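Soluble lytic murein transglycosylase (Escherichia coli, PDB 1QSA) cleaves the glycosidic bonds between N-acetylmuramic acid and N-acetylglucosamine in peptidoglycan, leaving a 1,6-anhydro bond in the N-acetylmuramic acid residue. Local coordinates at residues Arg290-Arg302 with Asn565-Ser578. Residues are numbered along the deposited sequence; the frame is centred on the assembly and turned at random.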
ATOM      1  N   ARG A 290      -4.138   9.442 -18.846  1.00 13.27           N
ATOM      2  CA  ARG A 290      -3.242  10.524 -18.428  1.00 13.77           C
ATOM      3  C   ARG A 290      -3.443  11.738 -19.355  1.00 14.32           C
ATOM      4  O   ARG A 290      -3.430  12.882 -18.892  1.00 13.97           O
ATOM      5  CB  ARG A 290      -1.772  10.081 -18.444  1.00 14.08           C
ATOM      6  CG  ARG A 290      -0.775  11.182 -18.006  1.00 15.48           C
ATOM      7  CD  ARG A 290      -1.058  11.712 -16.592  1.00 18.49           C
ATOM      8  NE  ARG A 290      -0.196  12.840 -16.219  1.00 20.04           N
ATOM      9  CZ  ARG A 290      -0.512  14.123 -16.392  1.00 19.54           C
ATOM     10  NH1 ARG A 290      -1.678  14.458 -16.927  1.00 17.26           N
ATOM     11  NH2 ARG A 290       0.333  15.080 -16.022  1.00 21.39           N
ATOM     12  N   ARG A 291      -3.679  11.476 -20.643  1.00 12.89           N
ATOM     13  CA  ARG A 291      -3.906  12.542 -21.623  1.00 12.25           C
ATOM     14  C   ARG A 291      -5.246  13.236 -21.362  1.00 12.35           C
ATOM     15  O   ARG A 291      -5.373  14.448 -21.561  1.00 11.70           O
ATOM     16  CB  ARG A 291      -3.842  11.992 -23.045  1.00 13.58           C
ATOM     17  CG  ARG A 291      -3.912  13.065 -24.126  1.00 12.77           C
ATOM     18  CD  ARG A 291      -2.867  14.147 -23.911  1.00 14.13           C
ATOM     19  NE  ARG A 291      -2.941  15.217 -24.916  1.00 15.15           N
ATOM     20  CZ  ARG A 291      -3.732  16.280 -24.822  1.00 16.47           C
ATOM     21  NH1 ARG A 291      -4.571  16.406 -23.796  1.00 13.87           N
ATOM     22  NH2 ARG A 291      -3.715  17.199 -25.786  1.00 17.89           N
ATOM     23  N   VAL A 292      -6.253  12.463 -20.948  1.00 12.24           N
ATOM     24  CA  VAL A 292      -7.566  13.024 -20.595  1.00 11.38           C
ATOM     25  C   VAL A 292      -7.365  13.954 -19.394  1.00 12.60           C
ATOM     26  O   VAL A 292      -7.946  15.049 -19.327  1.00 11.18           O
ATOM     27  CB  VAL A 292      -8.576  11.899 -20.187  1.00 11.84           C
ATOM     28  CG1 VAL A 292      -9.817  12.488 -19.532  1.00 12.05           C
ATOM     29  CG2 VAL A 292      -8.968  11.062 -21.415  1.00 12.45           C
ATOM     30  N   ARG A 293      -6.548  13.517 -18.439  1.00 10.69           N
ATOM     31  CA  ARG A 293      -6.287  14.335 -17.252  1.00 10.99           C
ATOM     32  C   ARG A 293      -5.570  15.630 -17.603  1.00 11.93           C
ATOM     33  O   ARG A 293      -5.834  16.664 -16.982  1.00 13.08           O
ATOM     34  CB  ARG A 293      -5.539  13.542 -16.176  1.00 10.64           C
ATOM     35  CG  ARG A 293      -6.426  12.464 -15.537  1.00  9.91           C
ATOM     36  CD  ARG A 293      -5.811  11.803 -14.311  1.00 10.12           C
ATOM     37  NE  ARG A 293      -6.801  10.916 -13.689  1.00 12.19           N
ATOM     38  CZ  ARG A 293      -6.905   9.606 -13.928  1.00 14.19           C
ATOM     39  NH1 ARG A 293      -6.001   8.978 -14.665  1.00 14.35           N
ATOM     40  NH2 ARG A 293      -7.869   8.900 -13.349  1.00 14.75           N
ATOM     41  N   MET A 294      -4.721  15.586 -18.628  1.00 11.78           N
ATOM     42  CA  MET A 294      -4.019  16.791 -19.085  1.00 12.33           C
ATOM     43  C   MET A 294      -5.049  17.801 -19.611  1.00 12.53           C
ATOM     44  O   MET A 294      -4.951  19.000 -19.350  1.00 12.07           O
ATOM     45  CB  MET A 294      -3.016  16.461 -20.194  1.00 13.43           C
ATOM     46  CG  MET A 294      -2.374  17.719 -20.802  1.00 15.56           C
ATOM     47  SD  MET A 294      -1.145  17.339 -22.043  1.00 18.45           S
ATOM     48  CE  MET A 294       0.310  17.268 -21.046  1.00 22.65           C
ATOM     49  N   ALA A 295      -6.035  17.312 -20.359  1.00 12.56           N
ATOM     50  CA  ALA A 295      -7.092  18.175 -20.884  1.00 11.98           C
ATOM     51  C   ALA A 295      -7.906  18.766 -19.731  1.00 12.29           C
ATOM     52  O   ALA A 295      -8.217  19.959 -19.731  1.00 11.88           O
ATOM     53  CB  ALA A 295      -8.001  17.376 -21.831  1.00 12.20           C
ATOM     54  N   LEU A 296      -8.246  17.937 -18.739  1.00 10.50           N
ATOM     55  CA  LEU A 296      -9.004  18.414 -17.581  1.00 10.68           C
ATOM     56  C   LEU A 296      -8.208  19.437 -16.768  1.00 11.00           C
ATOM     57  O   LEU A 296      -8.755  20.422 -16.268  1.00 11.46           O
ATOM     58  CB  LEU A 296      -9.367  17.254 -16.647  1.00 11.10           C
ATOM     59  CG  LEU A 296     -10.521  16.352 -17.083  1.00 11.71           C
ATOM     60  CD1 LEU A 296     -10.674  15.203 -16.077  1.00 12.88           C
ATOM     61  CD2 LEU A 296     -11.822  17.145 -17.189  1.00 11.47           C
ATOM     62  N   GLY A 297      -6.909  19.201 -16.653  1.00 11.04           N
ATOM     63  CA  GLY A 297      -6.067  20.095 -15.873  1.00 11.52           C
ATOM     64  C   GLY A 297      -5.775  21.438 -16.520  1.00 12.59           C
ATOM     65  O   GLY A 297      -5.230  22.324 -15.867  1.00 12.78           O
ATOM     66  N   THR A 298      -6.142  21.596 -17.791  1.00 10.35           N
ATOM     67  CA  THR A 298      -5.888  22.852 -18.497  1.00 13.03           C
ATOM     68  C   THR A 298      -7.149  23.537 -19.012  1.00 13.03           C
ATOM     69  O   THR A 298      -7.071  24.568 -19.692  1.00 13.31           O
ATOM     70  CB  THR A 298      -4.890  22.632 -19.662  1.00 12.73           C
ATOM     71  OG1 THR A 298      -5.440  21.706 -20.608  1.00 13.72           O
ATOM     72  CG2 THR A 298      -3.563  22.092 -19.138  1.00 15.58           C
ATOM     73  N   GLY A 299      -8.313  22.949 -18.722  1.00 11.77           N
ATOM     74  CA  GLY A 299      -9.573  23.538 -19.164  1.00 13.51           C
ATOM     75  C   GLY A 299      -9.805  23.390 -20.657  1.00 13.82           C
ATOM     76  O   GLY A 299     -10.569  24.149 -21.260  1.00 14.08           O
ATOM     77  N   ASP A 300      -9.156  22.401 -21.247  1.00 12.55           N
ATOM     78  CA  ASP A 300      -9.257  22.138 -22.679  1.00 14.10           C
ATOM     79  C   ASP A 300     -10.535  21.364 -22.992  1.00 13.68           C
ATOM     80  O   ASP A 300     -10.555  20.132 -22.945  1.00 15.02           O
ATOM     81  CB  ASP A 300      -8.021  21.348 -23.115  1.00 14.29           C
ATOM     82  CG  ASP A 300      -7.959  21.094 -24.614  1.00 17.38           C
ATOM     83  OD1 ASP A 300      -8.851  21.518 -25.389  1.00 17.01           O
ATOM     84  OD2 ASP A 300      -6.980  20.450 -25.021  1.00 17.49           O
ATOM     85  N   ARG A 301     -11.586  22.089 -23.361  1.00 13.79           N
ATOM     86  CA  ARG A 301     -12.871  21.450 -23.671  1.00 14.55           C
ATOM     87  C   ARG A 301     -12.861  20.551 -24.908  1.00 15.84           C
ATOM     88  O   ARG A 301     -13.379  19.431 -24.857  1.00 14.13           O
ATOM     89  CB  ARG A 301     -13.992  22.484 -23.761  1.00 14.85           C
ATOM     90  CG  ARG A 301     -14.116  23.358 -22.522  1.00 13.82           C
ATOM     91  CD  ARG A 301     -14.366  22.525 -21.261  1.00 13.51           C
ATOM     92  NE  ARG A 301     -15.711  21.950 -21.283  1.00 12.61           N
ATOM     93  CZ  ARG A 301     -16.135  20.976 -20.484  1.00 13.78           C
ATOM     94  NH1 ARG A 301     -15.307  20.418 -19.609  1.00 13.86           N
ATOM     95  NH2 ARG A 301     -17.386  20.543 -20.578  1.00 13.19           N
ATOM     96  N   ARG A 302     -12.282  21.022 -26.014  1.00 16.46           N
ATOM     97  CA  ARG A 302     -12.206  20.192 -27.222  1.00 18.77           C
ATOM     98  C   ARG A 302     -11.350  18.967 -26.959  1.00 18.85           C
ATOM     99  O   ARG A 302     -11.650  17.864 -27.433  1.00 19.29           O
ATOM    100  CB  ARG A 302     -11.618  20.969 -28.402  1.00 21.58           C
ATOM    101  CG  ARG A 302     -12.563  21.996 -28.925  1.00 29.61           C
ATOM    102  CD  ARG A 302     -12.095  22.658 -30.201  1.00 36.22           C
ATOM    103  NE  ARG A 302     -13.197  23.461 -30.731  1.00 42.96           N
ATOM    104  CZ  ARG A 302     -13.098  24.331 -31.731  1.00 45.18           C
ATOM    105  NH1 ARG A 302     -11.933  24.542 -32.330  1.00 48.84           N
ATOM    106  NH2 ARG A 302     -14.173  25.001 -32.122  1.00 46.29           N
ATOM    107  N   ASN A 565      -0.015  25.204 -12.598  1.00 14.40           N
ATOM    108  CA  ASN A 565      -0.304  24.503 -13.853  1.00 14.02           C
ATOM    109  C   ASN A 565      -1.730  24.765 -14.349  1.00 13.85           C
ATOM    110  O   ASN A 565      -1.921  25.131 -15.505  1.00 15.59           O
ATOM    111  CB  ASN A 565      -0.098  22.988 -13.692  1.00 15.46           C
ATOM    112  CG  ASN A 565       1.362  22.591 -13.479  1.00 17.36           C
ATOM    113  OD1 ASN A 565       2.282  23.374 -13.723  1.00 18.91           O
ATOM    114  ND2 ASN A 565       1.575  21.345 -13.046  1.00 19.32           N
ATOM    115  N   SER A 566      -2.726  24.589 -13.481  1.00 12.43           N
ATOM    116  CA  SER A 566      -4.121  24.814 -13.853  1.00 13.38           C
ATOM    117  C   SER A 566      -4.340  26.318 -14.060  1.00 13.31           C
ATOM    118  O   SER A 566      -5.107  26.728 -14.933  1.00 13.44           O
ATOM    119  CB  SER A 566      -5.069  24.226 -12.792  1.00 13.63           C
ATOM    120  OG  SER A 566      -4.626  24.522 -11.477  1.00 12.54           O
ATOM    121  N   ALA A 567      -3.676  27.121 -13.230  1.00 13.69           N
ATOM    122  CA  ALA A 567      -3.708  28.580 -13.343  1.00 13.40           C
ATOM    123  C   ALA A 567      -5.072  29.281 -13.375  1.00 12.94           C
ATOM    124  O   ALA A 567      -5.253  30.265 -14.110  1.00 13.66           O
ATOM    125  CB  ALA A 567      -2.868  28.999 -14.552  1.00 15.87           C
ATOM    126  N   GLY A 568      -6.012  28.796 -12.562  1.00 11.93           N
ATOM    127  CA  GLY A 568      -7.333  29.402 -12.476  1.00 13.23           C
ATOM    128  C   GLY A 568      -8.308  29.127 -13.609  1.00 13.90           C
ATOM    129  O   GLY A 568      -9.392  29.718 -13.653  1.00 15.57           O
ATOM    130  N   ARG A 569      -7.956  28.184 -14.480  1.00 13.79           N
ATOM    131  CA  ARG A 569      -8.774  27.846 -15.640  1.00 13.00           C
ATOM    132  C   ARG A 569      -9.813  26.747 -15.442  1.00 14.36           C
ATOM    133  O   ARG A 569     -10.683  26.569 -16.297  1.00 12.34           O
ATOM    134  CB  ARG A 569      -7.870  27.395 -16.793  1.00 12.83           C
ATOM    135  CG  ARG A 569      -6.957  28.481 -17.375  1.00 14.14           C
ATOM    136  CD  ARG A 569      -6.028  27.895 -18.433  1.00 13.76           C
ATOM    137  NE  ARG A 569      -5.042  26.969 -17.869  1.00 12.91           N
ATOM    138  CZ  ARG A 569      -4.119  26.334 -18.584  1.00 14.13           C
ATOM    139  NH1 ARG A 569      -4.046  26.509 -19.906  1.00 15.49           N
ATOM    140  NH2 ARG A 569      -3.272  25.526 -17.983  1.00 13.09           N
ATOM    141  N   ILE A 570      -9.743  26.019 -14.328  1.00 12.63           N
ATOM    142  CA  ILE A 570     -10.646  24.867 -14.158  1.00 11.89           C
ATOM    143  C   ILE A 570     -11.493  24.834 -12.887  1.00 12.26           C
ATOM    144  O   ILE A 570     -11.348  25.687 -12.010  1.00 13.05           O
ATOM    145  CB  ILE A 570      -9.841  23.542 -14.283  1.00 12.02           C
ATOM    146  CG1 ILE A 570      -8.972  23.323 -13.035  1.00 11.10           C
ATOM    147  CG2 ILE A 570      -8.940  23.599 -15.533  1.00 11.06           C
ATOM    148  CD1 ILE A 570      -7.985  22.157 -13.156  1.00 12.50           C
ATOM    149  N   ASP A 571     -12.402  23.860 -12.800  1.00 11.88           N
ATOM    150  CA  ASP A 571     -13.242  23.756 -11.617  1.00 11.37           C
ATOM    151  C   ASP A 571     -12.681  22.783 -10.572  1.00 10.85           C
ATOM    152  O   ASP A 571     -11.643  22.154 -10.789  1.00  9.57           O
ATOM    153  CB  ASP A 571     -14.725  23.484 -11.971  1.00 11.97           C
ATOM    154  CG  ASP A 571     -14.996  22.071 -12.501  1.00 16.13           C
ATOM    155  OD1 ASP A 571     -14.213  21.136 -12.282  1.00 14.68           O
ATOM    156  OD2 ASP A 571     -16.063  21.888 -13.121  1.00 17.63           O
ATOM    157  N   ALA A 572     -13.351  22.710  -9.425  1.00 10.37           N
ATOM    158  CA  ALA A 572     -12.919  21.863  -8.308  1.00  9.88           C
ATOM    159  C   ALA A 572     -12.742  20.386  -8.650  1.00  9.45           C
ATOM    160  O   ALA A 572     -11.737  19.762  -8.271  1.00 11.72           O
ATOM    161  CB  ALA A 572     -13.895  22.004  -7.151  1.00 10.43           C
ATOM    162  N   VAL A 573     -13.697  19.831  -9.390  1.00  9.24           N
ATOM    163  CA  VAL A 573     -13.659  18.415  -9.754  1.00 10.41           C
ATOM    164  C   VAL A 573     -12.536  18.156 -10.750  1.00  9.21           C
ATOM    165  O   VAL A 573     -11.832  17.169 -10.636  1.00  9.61           O
ATOM    166  CB  VAL A 573     -15.014  17.946 -10.357  1.00 10.39           C
ATOM    167  CG1 VAL A 573     -15.055  16.424 -10.461  1.00 10.78           C
ATOM    168  CG2 VAL A 573     -16.189  18.461  -9.510  1.00 12.47           C
ATOM    169  N   ALA A 574     -12.362  19.067 -11.714  1.00 10.08           N
ATOM    170  CA  ALA A 574     -11.300  18.930 -12.713  1.00 10.75           C
ATOM    171  C   ALA A 574      -9.927  19.026 -12.029  1.00 10.76           C
ATOM    172  O   ALA A 574      -8.995  18.294 -12.386  1.00  9.96           O
ATOM    173  CB  ALA A 574     -11.439  20.007 -13.791  1.00 11.15           C
ATOM    174  N   PHE A 575      -9.807  19.891 -11.026  1.00  9.32           N
ATOM    175  CA  PHE A 575      -8.534  20.002 -10.308  1.00  8.93           C
ATOM    176  C   PHE A 575      -8.212  18.675  -9.577  1.00  9.19           C
ATOM    177  O   PHE A 575      -7.107  18.166  -9.678  1.00 10.67           O
ATOM    178  CB  PHE A 575      -8.533  21.169  -9.328  1.00 10.72           C
ATOM    179  CG  PHE A 575      -7.208  21.379  -8.664  1.00 10.74           C
ATOM    180  CD1 PHE A 575      -6.204  22.117  -9.293  1.00 12.11           C
ATOM    181  CD2 PHE A 575      -6.925  20.766  -7.447  1.00  9.75           C
ATOM    182  CE1 PHE A 575      -4.933  22.226  -8.707  1.00 13.78           C
ATOM    183  CE2 PHE A 575      -5.668  20.868  -6.857  1.00 12.27           C
ATOM    184  CZ  PHE A 575      -4.674  21.601  -7.497  1.00 10.93           C
ATOM    185  N   VAL A 576      -9.200  18.093  -8.901  1.00  8.66           N
ATOM    186  CA  VAL A 576      -8.979  16.821  -8.200  1.00  8.61           C
ATOM    187  C   VAL A 576      -8.604  15.707  -9.186  1.00  8.41           C
ATOM    188  O   VAL A 576      -7.607  14.998  -8.998  1.00  9.93           O
ATOM    189  CB  VAL A 576     -10.250  16.383  -7.423  1.00  9.44           C
ATOM    190  CG1 VAL A 576     -10.097  14.932  -6.884  1.00  8.74           C
ATOM    191  CG2 VAL A 576     -10.503  17.335  -6.265  1.00 10.03           C
ATOM    192  N   GLU A 577      -9.372  15.590 -10.268  1.00  9.36           N
ATOM    193  CA  GLU A 577      -9.140  14.529 -11.239  1.00  9.26           C
ATOM    194  C   GLU A 577      -7.823  14.642 -11.999  1.00  9.93           C
ATOM    195  O   GLU A 577      -7.250  13.627 -12.404  1.00 11.80           O
ATOM    196  CB  GLU A 577     -10.309  14.435 -12.231  1.00  8.86           C
ATOM    197  CG  GLU A 577     -10.267  13.151 -13.054  1.00 10.45           C
ATOM    198  CD  GLU A 577     -10.262  11.912 -12.176  1.00 10.06           C
ATOM    199  OE1 GLU A 577     -11.133  11.797 -11.305  1.00 11.58           O
ATOM    200  OE2 GLU A 577      -9.382  11.050 -12.333  1.00 12.87           O
ATOM    201  N   SER A 578      -7.347  15.872 -12.188  1.00 10.49           N
ATOM    202  CA  SER A 578      -6.112  16.112 -12.925  1.00 11.17           C
ATOM    203  C   SER A 578      -4.834  16.095 -12.084  1.00 11.07           C
ATOM    204  O   SER A 578      -3.734  16.246 -12.622  1.00 12.81           O
ATOM    205  CB  SER A 578      -6.205  17.410 -13.749  1.00 12.02           C
ATOM    206  OG  SER A 578      -6.405  18.536 -12.919  1.00 11.46           O
TER
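Arg293 grips Glu577 side-on, NE (2.9 Å) and NH2 (2.8 Å) both reaching OE2 nearly in the guanidinium plane. NE takes the anti lone pair, and a weak bond from NE to Glu577 O adds a third link. The other oxygen, OE1, is held by Tyr352 and Lys589, so both ends of the buried carboxylate are satisfied. Beside this bridge, Leu296 CD1 rests on Glu577 CG at 3.7 Å. Ser578 CB packs tightly on Gly297 CA, 3.4 Å away; with OG set between the backbone N and the carbonyl carbon (chi1 61°), Ser578 bonds Ala574 O, which also receives Ser578 N from the opposite face. Ile570 CG2 meets Leu296 O and Gly299 N at the helix end, where Gly299 closes a Schellman motif. Gly297 O receives a CA-H...O contact from Ser566. Arg569 turns NE and NH2 back onto its own segment, NE to Ser566 O in a nearly straight bond (173°) and NH2 to Asn565 O, while one guanidinium face lies over Thr298 O. Asp571 N-caps helix 572-578 through Ala574 N. The axes of segments 290-298 and 572-578 approach to 8.1 Å and cross at -143°, a roughly antiparallel, oblique helix packing that joins the all-helical alpha-superhelix to the lysozyme-like SLT domain.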